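Local coordinates for putative epoxide hydrolase protein (Klebsiella pneumoniae subsp. pneumoniae, PDB 5BOV) that probably hydrolyses ester or epoxide substrates with an alpha/beta hydrolase fold, its natural substrate being unsettled, at residues A51-Q56 with A293-V298; R60-Y65 with V93-A98; P41-S46 with A201-N206; A263-R266 with K272-H275. One frame throughout, in Å; residues are numbered along the deposited sequence.

Contact 1 of 4, residues A51-Q56 with A293-V298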
loop_
_atom_site.group_PDB
_atom_site.type_symbol
_atom_site.label_atom_id
_atom_site.label_comp_id
_atom_site.label_asym_id
_atom_site.label_seq_id
_atom_site.Cartn_x
_atom_site.Cartn_y
_atom_site.Cartn_z
ATOM N N ALA A 51 -6.952 -9.426 -9.147
ATOM C CA ALA A 51 -7.169 -8.591 -10.316
ATOM C C ALA A 51 -7.875 -9.318 -11.474
ATOM O O ALA A 51 -8.849 -8.797 -12.006
ATOM C CB ALA A 51 -5.824 -7.951 -10.745
ATOM N N PRO A 52 -7.475 -10.566 -11.832
ATOM C CA PRO A 52 -8.165 -11.167 -12.930
ATOM C C PRO A 52 -9.592 -11.515 -12.552
ATOM O O PRO A 52 -10.448 -11.521 -13.443
ATOM C CB PRO A 52 -7.355 -12.439 -13.231
ATOM C CG PRO A 52 -6.007 -12.198 -12.653
ATOM C CD PRO A 52 -6.179 -11.239 -11.558
ATOM N N ALA A 53 -9.846 -11.794 -11.273
ATOM C CA ALA A 53 -11.218 -12.090 -10.845
ATOM C C ALA A 53 -12.089 -10.852 -11.023
ATOM O O ALA A 53 -13.232 -10.945 -11.512
ATOM C CB ALA A 53 -11.259 -12.499 -9.376
ATOM N N LEU A 54 -11.598 -9.702 -10.657
ATOM C CA LEU A 54 -12.341 -8.423 -10.895
ATOM C C LEU A 54 -12.500 -8.138 -12.372
ATOM O O LEU A 54 -13.580 -7.671 -12.822
ATOM C CB LEU A 54 -11.638 -7.299 -10.202
ATOM C CG LEU A 54 -11.757 -7.254 -8.678
ATOM C CD1 LEU A 54 -10.774 -6.286 -8.066
ATOM C CD2 LEU A 54 -13.153 -6.894 -8.217
ATOM N N ALA A 55 -11.444 -8.355 -13.136
ATOM C CA ALA A 55 -11.528 -8.147 -14.583
ATOM C C ALA A 55 -12.603 -8.975 -15.245
ATOM O O ALA A 55 -13.353 -8.499 -16.114
ATOM C CB ALA A 55 -10.199 -8.405 -15.260
ATOM N N GLN A 56 -12.730 -10.230 -14.826
ATOM C CA GLN A 56 -13.799 -11.148 -15.334
ATOM C C GLN A 56 -15.187 -10.742 -14.960
ATOM O O GLN A 56 -16.129 -11.063 -15.660
ATOM C CB GLN A 56 -13.471 -12.537 -14.913
ATOM C CG GLN A 56 -14.403 -13.620 -15.360
ATOM C CD GLN A 56 -13.889 -15.021 -15.064
ATOM O OE1 GLN A 56 -12.827 -15.196 -14.403
ATOM N NE2 GLN A 56 -14.642 -16.019 -15.511
ATOM N N ALA A 293 -12.232 -13.254 -0.501
ATOM C CA ALA A 293 -12.849 -12.305 0.384
ATOM C C ALA A 293 -12.460 -10.881 -0.034
ATOM O O ALA A 293 -13.266 -9.970 0.120
ATOM C CB ALA A 293 -12.441 -12.541 1.840
ATOM N N PHE A 294 -11.254 -10.698 -0.535
ATOM C CA PHE A 294 -10.854 -9.360 -0.901
ATOM C C PHE A 294 -11.644 -8.859 -2.127
ATOM O O PHE A 294 -12.102 -7.698 -2.141
ATOM C CB PHE A 294 -9.355 -9.305 -1.173
ATOM C CG PHE A 294 -8.823 -7.927 -1.205
ATOM C CD1 PHE A 294 -8.776 -7.185 -2.354
ATOM C CD2 PHE A 294 -8.314 -7.365 -0.033
ATOM C CE1 PHE A 294 -8.277 -5.908 -2.364
ATOM C CE2 PHE A 294 -7.818 -6.071 -0.055
ATOM C CZ PHE A 294 -7.814 -5.368 -1.221
ATOM N N VAL A 295 -11.749 -9.700 -3.139
ATOM C CA VAL A 295 -12.605 -9.390 -4.266
ATOM C C VAL A 295 -14.051 -9.015 -3.816
ATOM O O VAL A 295 -14.583 -7.998 -4.296
ATOM C CB VAL A 295 -12.651 -10.562 -5.243
ATOM C CG1 VAL A 295 -13.723 -10.345 -6.325
ATOM C CG2 VAL A 295 -11.328 -10.775 -5.898
ATOM N N GLN A 296 -14.616 -9.793 -2.943
ATOM C CA GLN A 296 -15.984 -9.510 -2.429
ATOM C C GLN A 296 -16.038 -8.129 -1.789
ATOM O O GLN A 296 -16.993 -7.368 -1.956
ATOM C CB GLN A 296 -16.484 -10.576 -1.447
ATOM C CG GLN A 296 -17.989 -10.459 -1.149
ATOM C CD GLN A 296 -18.836 -10.722 -2.355
ATOM O OE1 GLN A 296 -18.730 -11.805 -3.005
ATOM N NE2 GLN A 296 -19.653 -9.745 -2.764
ATOM N N ALA A 297 -15.004 -7.802 -1.005
ATOM C CA ALA A 297 -14.935 -6.475 -0.423
ATOM C C ALA A 297 -14.878 -5.318 -1.428
ATOM O O ALA A 297 -15.539 -4.290 -1.260
ATOM C CB ALA A 297 -13.756 -6.377 0.539
ATOM N N VAL A 298 -14.131 -5.493 -2.491
ATOM C CA VAL A 298 -14.043 -4.454 -3.536
ATOM C C VAL A 298 -15.392 -4.313 -4.242
ATOM O O VAL A 298 -15.860 -3.204 -4.413
ATOM C CB VAL A 298 -12.918 -4.768 -4.584
ATOM C CG1 VAL A 298 -12.979 -3.825 -5.765
ATOM C CG2 VAL A 298 -11.518 -4.694 -3.920
#
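Leu54 and Val295 meet flank to flank between helix 50-56 and helix 291-303, their side chains sliding past each other in opposite directions. CD2 of Leu54 does the touching, 4.0 Å from CG1 of Val295. Leu54 CD2 also lies 3.9 Å from CG1 of Val298, one turn further along the second helix, and Leu54 and Val298 cross at about a right angle. CD1 of Leu54 also reaches that methyl, so both branches of the leucine fork touch one methyl of Val298. Val295 uses its two branches separately: CG1, anti to the backbone N (chi1 171°), turns to Leu54, while CG2 rests 3.9 Å from CB of Ala53. With no polar atom taking part, the pairing is held by methyl packing alone. The short methyl of Ala53 faces Val295 at a less buried point, whereas Leu54 and Val298 lie deeper.

The segment axes approach to 9.9 Å and run in broadly the same direction, with a signed crossing angle of -44°. The nearest alpha carbons belong to Leu54 and Val295, 6.7 Å apart. Beneath the pair lies the central sheet: Leu54 packs on Tyr59 and Val61 of strand 59-74, and Phe294 and Ala297 pack on Leu250 of strand 247-252. Val295 also touches Val50 on the facing helix. Two neighbouring helices laid over one face of a mostly parallel sheet, joined by small and branched apolar side chains, are the layered packing expected of the alpha/beta hydrolase fold, here joining an early helix to the C-terminal one.

Contact 2 of 4, residues R60-Y65 with V93-A98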
loop_
_atom_site.group_PDB
_atom_site.type_symbol
_atom_site.label_atom_id
_atom_site.label_comp_id
_atom_site.label_asym_id
_atom_site.label_seq_id
_atom_site.Cartn_x
_atom_site.Cartn_y
_atom_site.Cartn_z
ATOM N N ARG A 60 -12.228 -2.622 -14.811
ATOM C CA ARG A 60 -10.916 -2.335 -15.338
ATOM C C ARG A 60 -9.989 -2.251 -14.126
ATOM O O ARG A 60 -10.171 -1.340 -13.320
ATOM C CB ARG A 60 -10.898 -1.027 -16.089
ATOM C CG ARG A 60 -9.543 -0.797 -16.702
ATOM C CD ARG A 60 -9.243 0.606 -17.067
ATOM N NE ARG A 60 -7.907 0.848 -17.583
ATOM C CZ ARG A 60 -7.612 2.020 -18.134
ATOM N NH1 ARG A 60 -8.539 2.959 -18.190
ATOM N NH2 ARG A 60 -6.398 2.280 -18.568
ATOM N N VAL A 61 -8.906 -3.040 -14.143
ATOM C CA VAL A 61 -8.038 -3.123 -12.941
ATOM C C VAL A 61 -6.605 -2.678 -13.244
ATOM O O VAL A 61 -5.928 -3.174 -14.168
ATOM C CB VAL A 61 -8.025 -4.559 -12.411
ATOM C CG1 VAL A 61 -7.366 -4.597 -11.054
ATOM C CG2 VAL A 61 -9.446 -5.070 -12.324
ATOM N N ILE A 62 -6.143 -1.707 -12.459
ATOM C CA ILE A 62 -4.787 -1.168 -12.525
ATOM C C ILE A 62 -4.030 -1.581 -11.290
ATOM O O ILE A 62 -4.510 -1.355 -10.146
ATOM C CB ILE A 62 -4.825 0.379 -12.556
ATOM C CG1 ILE A 62 -5.725 0.938 -13.673
ATOM C CG2 ILE A 62 -3.414 0.950 -12.619
ATOM C CD1 ILE A 62 -5.221 0.590 -14.991
ATOM N N VAL A 63 -2.860 -2.202 -11.489
ATOM C CA VAL A 63 -2.057 -2.653 -10.331
ATOM C C VAL A 63 -0.596 -2.174 -10.488
ATOM O O VAL A 63 0.175 -2.805 -11.242
ATOM C CB VAL A 63 -2.074 -4.184 -10.162
ATOM C CG1 VAL A 63 -1.519 -4.575 -8.814
ATOM C CG2 VAL A 63 -3.481 -4.754 -10.330
ATOM N N PRO A 64 -0.233 -1.033 -9.870
ATOM C CA PRO A 64 1.069 -0.493 -10.037
ATOM C C PRO A 64 2.075 -0.905 -9.025
ATOM O O PRO A 64 1.723 -1.126 -7.862
ATOM C CB PRO A 64 0.813 1.020 -9.909
ATOM C CG PRO A 64 -0.289 1.108 -8.880
ATOM C CD PRO A 64 -1.125 -0.107 -9.110
ATOM N N TYR A 65 3.332 -0.969 -9.445
ATOM C CA TYR A 65 4.426 -1.022 -8.472
ATOM C C TYR A 65 4.570 0.358 -7.855
ATOM O O TYR A 65 4.662 1.391 -8.566
ATOM C CB TYR A 65 5.750 -1.390 -9.113
ATOM C CG TYR A 65 5.919 -2.791 -9.615
ATOM C CD1 TYR A 65 6.032 -3.850 -8.726
ATOM C CD2 TYR A 65 5.993 -3.069 -10.984
ATOM C CE1 TYR A 65 6.313 -5.143 -9.168
ATOM C CE2 TYR A 65 6.186 -4.364 -11.452
ATOM C CZ TYR A 65 6.379 -5.396 -10.542
ATOM O OH TYR A 65 6.584 -6.672 -10.972
ATOM N N VAL A 93 -2.128 9.786 -8.028
ATOM C CA VAL A 93 -2.920 10.800 -8.697
ATOM C C VAL A 93 -2.279 11.101 -10.091
ATOM O O VAL A 93 -3.005 11.207 -11.077
ATOM C CB VAL A 93 -3.085 12.102 -7.903
ATOM C CG1 VAL A 93 -3.802 13.181 -8.720
ATOM C CG2 VAL A 93 -3.855 11.804 -6.661
ATOM N N HIS A 94 -0.947 11.225 -10.150
ATOM C CA HIS A 94 -0.290 11.408 -11.446
ATOM C C HIS A 94 -0.534 10.218 -12.372
ATOM O O HIS A 94 -0.729 10.397 -13.608
ATOM C CB HIS A 94 1.219 11.571 -11.254
ATOM C CG HIS A 94 1.599 12.888 -10.679
ATOM N ND1 HIS A 94 1.222 14.104 -11.225
ATOM C CD2 HIS A 94 2.427 13.174 -9.652
ATOM C CE1 HIS A 94 1.741 15.078 -10.484
ATOM N NE2 HIS A 94 2.470 14.543 -9.527
ATOM N N LEU A 95 -0.569 9.002 -11.819
ATOM C CA LEU A 95 -0.891 7.807 -12.664
ATOM C C LEU A 95 -2.302 7.904 -13.190
ATOM O O LEU A 95 -2.557 7.608 -14.386
ATOM C CB LEU A 95 -0.736 6.518 -11.816
ATOM C CG LEU A 95 -1.065 5.216 -12.472
ATOM C CD1 LEU A 95 -0.147 4.939 -13.657
ATOM C CD2 LEU A 95 -1.006 4.071 -11.452
HETATM N N MSE A 96 -3.251 8.287 -12.335
HETATM C CA MSE A 96 -4.670 8.413 -12.744
HETATM C C MSE A 96 -4.768 9.427 -13.852
HETATM O O MSE A 96 -5.413 9.186 -14.910
HETATM C CB MSE A 96 -5.553 8.779 -11.544
HETATM C CG MSE A 96 -5.772 7.542 -10.643
HETATM SE SE MSE A 96 -6.771 8.147 -9.059
HETATM C CE MSE A 96 -8.435 8.147 -9.984
ATOM N N ASP A 97 -4.144 10.586 -13.643
ATOM C CA ASP A 97 -4.118 11.578 -14.685
ATOM C C ASP A 97 -3.514 11.073 -16.017
ATOM O O ASP A 97 -4.092 11.324 -17.121
ATOM C CB ASP A 97 -3.378 12.851 -14.283
ATOM C CG ASP A 97 -4.040 13.603 -13.135
ATOM O OD1 ASP A 97 -5.262 13.437 -12.891
ATOM O OD2 ASP A 97 -3.316 14.452 -12.531
ATOM N N ALA A 98 -2.385 10.382 -15.944
ATOM C CA ALA A 98 -1.713 9.914 -17.126
ATOM C C ALA A 98 -2.559 8.890 -17.906
ATOM O O ALA A 98 -2.484 8.760 -19.143
ATOM C CB ALA A 98 -0.343 9.325 -16.789
#
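Leu95 of helix 85-98 reaches with one methyl onto Pro64 and Ile62 of strand 59-74, and its side chain alone carries the helix half of the contact. From CB, which points toward the strand, CG continues anti to the backbone N (chi1 178°), extending the chain away from the helix. At CG the chain forks. CD1 makes none of the close approaches to the strand segment; CD2 makes them all. Leu95 CD2 lies 3.9 Å from CB of Pro64 and 4.0 Å from CG of the same ring, so the methyl sits against two neighbouring ring carbons. At 4.1 Å Leu95 CD2 also meets CG2 of Ile62, two residues earlier on the same face of the strand. That methyl of Ile62 is itself anti to its backbone N, and the isoleucine and leucine slide past each other in opposite directions. The pyrrolidine ring and the leucine instead meet at a slant.

All three side chains are buried and the contact is wholly apolar. The two segments bury only 87 Å² between them, and the nearest alpha carbons, those of Pro64 and Leu95, stay 8.9 Å apart; the touch is made by side chains, with the backbones well apart.

The surrounding strands complete the packing. Pro64 and Leu95 both touch Ile21 of strand 19-26, Leu95 also meets Ile14 of strand 12-16, and Ile62 and Met96, a selenomethionine here, share Ile35 of strand 32-37. Helix 85-98 thus lies across several strands of the sheet, with Leu95 set over strand 59-74 and its neighbours.

Contact 3 of 4, residues P41-S46 with A201-N206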
loop_
_atom_site.group_PDB
_atom_site.type_symbol
_atom_site.label_atom_id
_atom_site.label_comp_id
_atom_site.label_asym_id
_atom_site.label_seq_id
_atom_site.Cartn_x
_atom_site.Cartn_y
_atom_site.Cartn_z
ATOM N N PRO A 41 6.901 -5.541 2.765
ATOM C CA PRO A 41 7.700 -5.598 1.551
ATOM C C PRO A 41 7.107 -6.584 0.551
ATOM O O PRO A 41 7.489 -7.753 0.459
ATOM C CB PRO A 41 9.054 -6.100 2.105
ATOM C CG PRO A 41 8.677 -6.929 3.326
ATOM C CD PRO A 41 7.262 -6.600 3.715
ATOM N N TYR A 42 6.014 -6.134 -0.062
ATOM C CA TYR A 42 5.219 -6.960 -0.985
ATOM C C TYR A 42 5.241 -6.327 -2.343
ATOM O O TYR A 42 5.956 -5.313 -2.565
ATOM C CB TYR A 42 3.810 -7.146 -0.462
ATOM C CG TYR A 42 3.785 -7.678 0.973
ATOM C CD1 TYR A 42 3.726 -9.022 1.192
ATOM C CD2 TYR A 42 3.716 -6.845 2.067
ATOM C CE1 TYR A 42 3.676 -9.552 2.494
ATOM C CE2 TYR A 42 3.643 -7.324 3.335
ATOM C CZ TYR A 42 3.620 -8.672 3.557
ATOM O OH TYR A 42 3.549 -9.122 4.847
ATOM N N ASP A 43 4.482 -6.852 -3.299
ATOM C CA ASP A 43 4.418 -6.184 -4.600
ATOM C C ASP A 43 3.094 -6.480 -5.316
ATOM O O ASP A 43 2.159 -6.947 -4.667
ATOM C CB ASP A 43 5.630 -6.505 -5.496
ATOM C CG ASP A 43 5.547 -7.854 -6.151
ATOM O OD1 ASP A 43 4.726 -8.692 -5.750
ATOM O OD2 ASP A 43 6.450 -8.079 -7.001
ATOM N N ILE A 44 3.024 -6.206 -6.615
ATOM C CA ILE A 44 1.808 -6.402 -7.386
ATOM C C ILE A 44 1.266 -7.843 -7.327
ATOM O O ILE A 44 0.087 -8.112 -7.572
ATOM C CB ILE A 44 1.968 -5.969 -8.860
ATOM C CG1 ILE A 44 2.997 -6.809 -9.595
ATOM C CG2 ILE A 44 2.300 -4.464 -8.894
ATOM C CD1 ILE A 44 3.002 -6.580 -11.068
ATOM N N GLN A 45 2.143 -8.838 -7.042
ATOM C CA GLN A 45 1.663 -10.201 -6.962
ATOM C C GLN A 45 0.632 -10.423 -5.873
ATOM O O GLN A 45 -0.104 -11.422 -5.865
ATOM C CB GLN A 45 2.822 -11.205 -6.804
ATOM C CG GLN A 45 3.870 -11.163 -7.909
ATOM C CD GLN A 45 3.320 -11.200 -9.342
ATOM O OE1 GLN A 45 3.880 -10.469 -10.226
ATOM N NE2 GLN A 45 2.383 -11.979 -9.598
ATOM N N SER A 46 0.544 -9.491 -4.925
ATOM C CA SER A 46 -0.495 -9.518 -3.922
ATOM C C SER A 46 -1.919 -9.527 -4.578
ATOM O O SER A 46 -2.846 -10.047 -3.953
ATOM C CB SER A 46 -0.420 -8.264 -3.054
ATOM O OG SER A 46 0.779 -8.201 -2.298
ATOM N N ALA A 201 10.188 -11.129 -4.271
ATOM C CA ALA A 201 11.536 -10.686 -3.918
ATOM C C ALA A 201 12.268 -10.076 -5.088
ATOM O O ALA A 201 13.072 -9.156 -4.931
ATOM C CB ALA A 201 12.338 -11.822 -3.336
ATOM N N ARG A 202 11.995 -10.588 -6.278
ATOM C CA ARG A 202 12.599 -10.039 -7.458
ATOM C C ARG A 202 12.343 -8.522 -7.567
ATOM O O ARG A 202 13.227 -7.717 -7.968
ATOM C CB ARG A 202 12.121 -10.919 -8.724
ATOM C CG ARG A 202 12.598 -10.412 -10.061
ATOM C CD ARG A 202 11.976 -11.096 -11.330
ATOM N NE ARG A 202 12.373 -10.174 -12.413
ATOM C CZ ARG A 202 13.611 -10.096 -12.968
ATOM N NH1 ARG A 202 14.627 -10.955 -12.645
ATOM N NH2 ARG A 202 13.840 -9.158 -13.912
ATOM N N ALA A 203 11.124 -8.094 -7.253
ATOM C CA ALA A 203 10.764 -6.708 -7.303
ATOM C C ALA A 203 11.390 -5.877 -6.205
ATOM O O ALA A 203 11.603 -4.680 -6.389
ATOM C CB ALA A 203 9.234 -6.557 -7.236
ATOM N N LEU A 204 11.788 -6.512 -5.083
ATOM C CA LEU A 204 12.532 -5.830 -4.046
ATOM C C LEU A 204 13.949 -5.532 -4.377
ATOM O O LEU A 204 14.627 -4.854 -3.606
ATOM C CB LEU A 204 12.446 -6.610 -2.721
ATOM C CG LEU A 204 11.024 -7.085 -2.311
ATOM C CD1 LEU A 204 11.052 -7.862 -0.988
ATOM C CD2 LEU A 204 10.017 -5.941 -2.203
ATOM N N ASP A 205 14.466 -6.103 -5.475
ATOM C CA ASP A 205 15.830 -5.821 -5.940
ATOM C C ASP A 205 15.881 -4.561 -6.795
ATOM O O ASP A 205 16.958 -4.160 -7.183
ATOM C CB ASP A 205 16.364 -7.043 -6.704
ATOM C CG ASP A 205 16.614 -8.229 -5.798
ATOM O OD1 ASP A 205 16.944 -8.059 -4.577
ATOM O OD2 ASP A 205 16.465 -9.362 -6.278
ATOM N N ASN A 206 14.784 -3.863 -6.980
ATOM C CA ASN A 206 14.777 -2.528 -7.539
ATOM C C ASN A 206 15.854 -1.674 -6.879
ATOM O O ASN A 206 15.985 -1.659 -5.650
ATOM C CB ASN A 206 13.356 -1.917 -7.325
ATOM C CG ASN A 206 13.227 -0.492 -7.873
ATOM O OD1 ASN A 206 13.823 0.402 -7.358
ATOM N ND2 ASN A 206 12.341 -0.294 -8.852
#
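Asp43 and Ala203 bring their alpha carbons to 6.9 Å where two loops pass without a hydrogen bond between them, the first turning into a 3-10 segment at Ile44 and the second holding helical backbone angles over residues 202-204. OD2 of Asp43 lies 3.2 Å from CB of Ala203. The other oxygen, OD1, closes an Asx turn by accepting from the backbone N of Gln45 at 2.9 Å; the donor comes from above the carboxylate plane, 61° out of it. Thr200 OG1 also hydrogen-bonds to OD1, and the two partners help fix the carboxylate's rotation. Leu204 CD1 is 3.8 Å from the carbonyl O of Pro41 and 4.1 Å from its CB. The cis peptide bond before Pro41 is consistent with the HGXP motif of epoxide-hydrolase-like relatives, whose loop helps shape the oxyanion hole. Tyr42, stacked with Trp183 and edge-to-face with Phe109, probably sets this loop beside the active site.

The Pro41 carbonyl is bonded to Trp183 NE1 of helix 175-186, and Ala179 of that helix touches both Pro41 and Leu204. Tyr65 of strand 59-74 packs on Asp43 and Ala203. The loop after strand 32-37 therefore lies against the link between helices 194-201 and 209-220.

Contact 4 of 4, residues A263-R266 with K272-H275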
loop_
_atom_site.group_PDB
_atom_site.type_symbol
_atom_site.label_atom_id
_atom_site.label_comp_id
_atom_site.label_asym_id
_atom_site.label_seq_id
_atom_site.Cartn_x
_atom_site.Cartn_y
_atom_site.Cartn_z
ATOM N N ALA A 263 -12.587 -0.602 16.478
ATOM C CA ALA A 263 -13.393 0.470 17.088
ATOM C C ALA A 263 -12.664 1.814 17.083
ATOM O O ALA A 263 -13.276 2.886 17.156
ATOM C CB ALA A 263 -13.766 0.085 18.540
ATOM N N SER A 264 -11.341 1.768 17.156
ATOM C CA SER A 264 -10.510 2.962 17.272
ATOM C C SER A 264 -10.578 3.873 16.063
ATOM O O SER A 264 -10.309 5.100 16.153
ATOM C CB SER A 264 -9.064 2.631 17.618
ATOM O OG SER A 264 -8.290 2.165 16.491
ATOM N N TYR A 265 -10.906 3.287 14.896
ATOM C CA TYR A 265 -10.932 4.077 13.661
ATOM C C TYR A 265 -12.331 4.259 13.084
ATOM O O TYR A 265 -12.473 4.855 11.999
ATOM C CB TYR A 265 -9.934 3.595 12.606
ATOM C CG TYR A 265 -9.969 2.131 12.285
ATOM C CD1 TYR A 265 -10.992 1.577 11.528
ATOM C CD2 TYR A 265 -8.881 1.323 12.605
ATOM C CE1 TYR A 265 -10.967 0.228 11.186
ATOM C CE2 TYR A 265 -8.831 -0.020 12.263
ATOM C CZ TYR A 265 -9.876 -0.577 11.521
ATOM O OH TYR A 265 -9.825 -1.925 11.185
ATOM N N ARG A 266 -13.365 3.849 13.805
ATOM C CA ARG A 266 -14.745 3.948 13.249
ATOM C C ARG A 266 -15.066 5.379 12.798
ATOM O O ARG A 266 -15.576 5.585 11.698
ATOM C CB ARG A 266 -15.777 3.439 14.224
ATOM C CG ARG A 266 -17.205 3.714 13.813
ATOM C CD ARG A 266 -17.592 2.968 12.563
ATOM N NE ARG A 266 -18.905 3.356 12.016
ATOM C CZ ARG A 266 -19.122 4.333 11.118
ATOM N NH1 ARG A 266 -18.165 5.064 10.677
ATOM N NH2 ARG A 266 -20.331 4.543 10.647
ATOM N N LYS A 272 -20.504 6.399 4.045
ATOM C CA LYS A 272 -20.967 5.034 4.134
ATOM C C LYS A 272 -19.800 4.188 4.556
ATOM O O LYS A 272 -18.673 4.432 4.129
ATOM C CB LYS A 272 -21.472 4.597 2.749
ATOM C CG LYS A 272 -22.728 5.363 2.376
ATOM C CD LYS A 272 -23.175 4.902 1.027
ATOM C CE LYS A 272 -24.561 5.463 0.736
ATOM N NZ LYS A 272 -25.133 4.900 -0.518
ATOM N N TYR A 273 -20.094 3.197 5.406
ATOM C CA TYR A 273 -19.024 2.434 6.089
ATOM C C TYR A 273 -19.426 1.059 6.495
ATOM O O TYR A 273 -20.538 0.829 6.956
ATOM C CB TYR A 273 -18.623 3.172 7.367
ATOM C CG TYR A 273 -17.486 2.529 8.076
ATOM C CD1 TYR A 273 -16.225 2.646 7.580
ATOM C CD2 TYR A 273 -17.689 1.730 9.174
ATOM C CE1 TYR A 273 -15.155 1.996 8.208
ATOM C CE2 TYR A 273 -16.644 1.085 9.827
ATOM C CZ TYR A 273 -15.382 1.211 9.326
ATOM O OH TYR A 273 -14.305 0.578 9.936
ATOM N N GLU A 274 -18.476 0.129 6.399
ATOM C CA GLU A 274 -18.626 -1.205 6.967
ATOM C C GLU A 274 -17.250 -1.699 7.340
ATOM O O GLU A 274 -16.283 -1.429 6.589
ATOM C CB GLU A 274 -19.241 -2.116 5.927
ATOM C CG GLU A 274 -19.551 -3.490 6.473
ATOM C CD GLU A 274 -20.055 -4.509 5.442
ATOM O OE1 GLU A 274 -20.539 -4.095 4.396
ATOM O OE2 GLU A 274 -19.926 -5.707 5.769
ATOM N N HIS A 275 -17.169 -2.350 8.471
ATOM C CA HIS A 275 -15.955 -3.042 8.859
ATOM C C HIS A 275 -16.157 -4.561 8.772
ATOM O O HIS A 275 -17.193 -5.075 9.224
ATOM C CB HIS A 275 -15.521 -2.716 10.304
ATOM C CG HIS A 275 -14.294 -3.475 10.672
ATOM N ND1 HIS A 275 -13.069 -3.215 10.105
ATOM C CD2 HIS A 275 -14.113 -4.569 11.455
ATOM C CE1 HIS A 275 -12.189 -4.102 10.486
ATOM N NE2 HIS A 275 -12.805 -4.953 11.318
#
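In the beta-alpha-beta unit formed by strand 247-252, helix 262-265 and strand 273-278, the short helix and its exit lie against the edge strand through Tyr265 and Arg266 on one side and Tyr273 and His275 on the other. Arg266 lays its guanidinium nearly flat along Tyr273: the two planes are 22° apart, and CD2 of the Tyr273 ring stands 3.4 Å above the guanidinium plane, offset toward its rim. Arg266 NE is 3.5 Å from Tyr273 CD2, and the aliphatic CD of Arg266 is equally near CE2 of Tyr273. The arginine chain, bent at chi2 (66°), runs past the tyrosine in the opposite direction.

Tyr265 meets the strand at a different angle, crossing both Tyr273 and His275 at about a right angle. The hydroxyl O of Tyr273 comes to the edge of the Tyr265 ring, in its plane, 3.6 Å from CE1. At the far end OH of Tyr265 is 3.3 Å from CE1 of His275. No hydrogen bond spans the two segments; Tyr273 OH and His275 ND1 each bond instead to Thr249 OG1 on the adjoining strand 247-252. Phe269 also adjoins the site, its ring meeting that of Tyr273 and its carbonyl O weakly bonded to Arg266 NH1.

Chemically, Thr249 ties down the polar ends of two strand side chains while Tyr265 packs against them by ring edge and hydroxyl. The nearly parallel guanidinium and ring probably gain mainly from van der Waals contact: the guanidinium lies beside CG and CD2 of Tyr273, not centred on the ring, with Arg266 exposed.

From the N terminus, the loop after strand 32-37 enters contact 3, and helix 50-56 then opens contact 1. Strand 59-74 follows and soon closes contact 2 with helix 85-98, a short loop within the spans of both contacts 1 and 3. Contact 3 closes at residues 201-206, tying its loop to the link between helices 194-201 and 209-220. Contact 4 then closes locally, joining helix 262-265 to strand 273-278, an outermost strand of the sheet, also within the span of contact 1. Contact 1 shuts last, at the C-terminal helix, so contacts 1 and 3 cross. Contact 2 touches contact 1 through Val61 and Ala51, and contact 3 through Pro64 and Ile44.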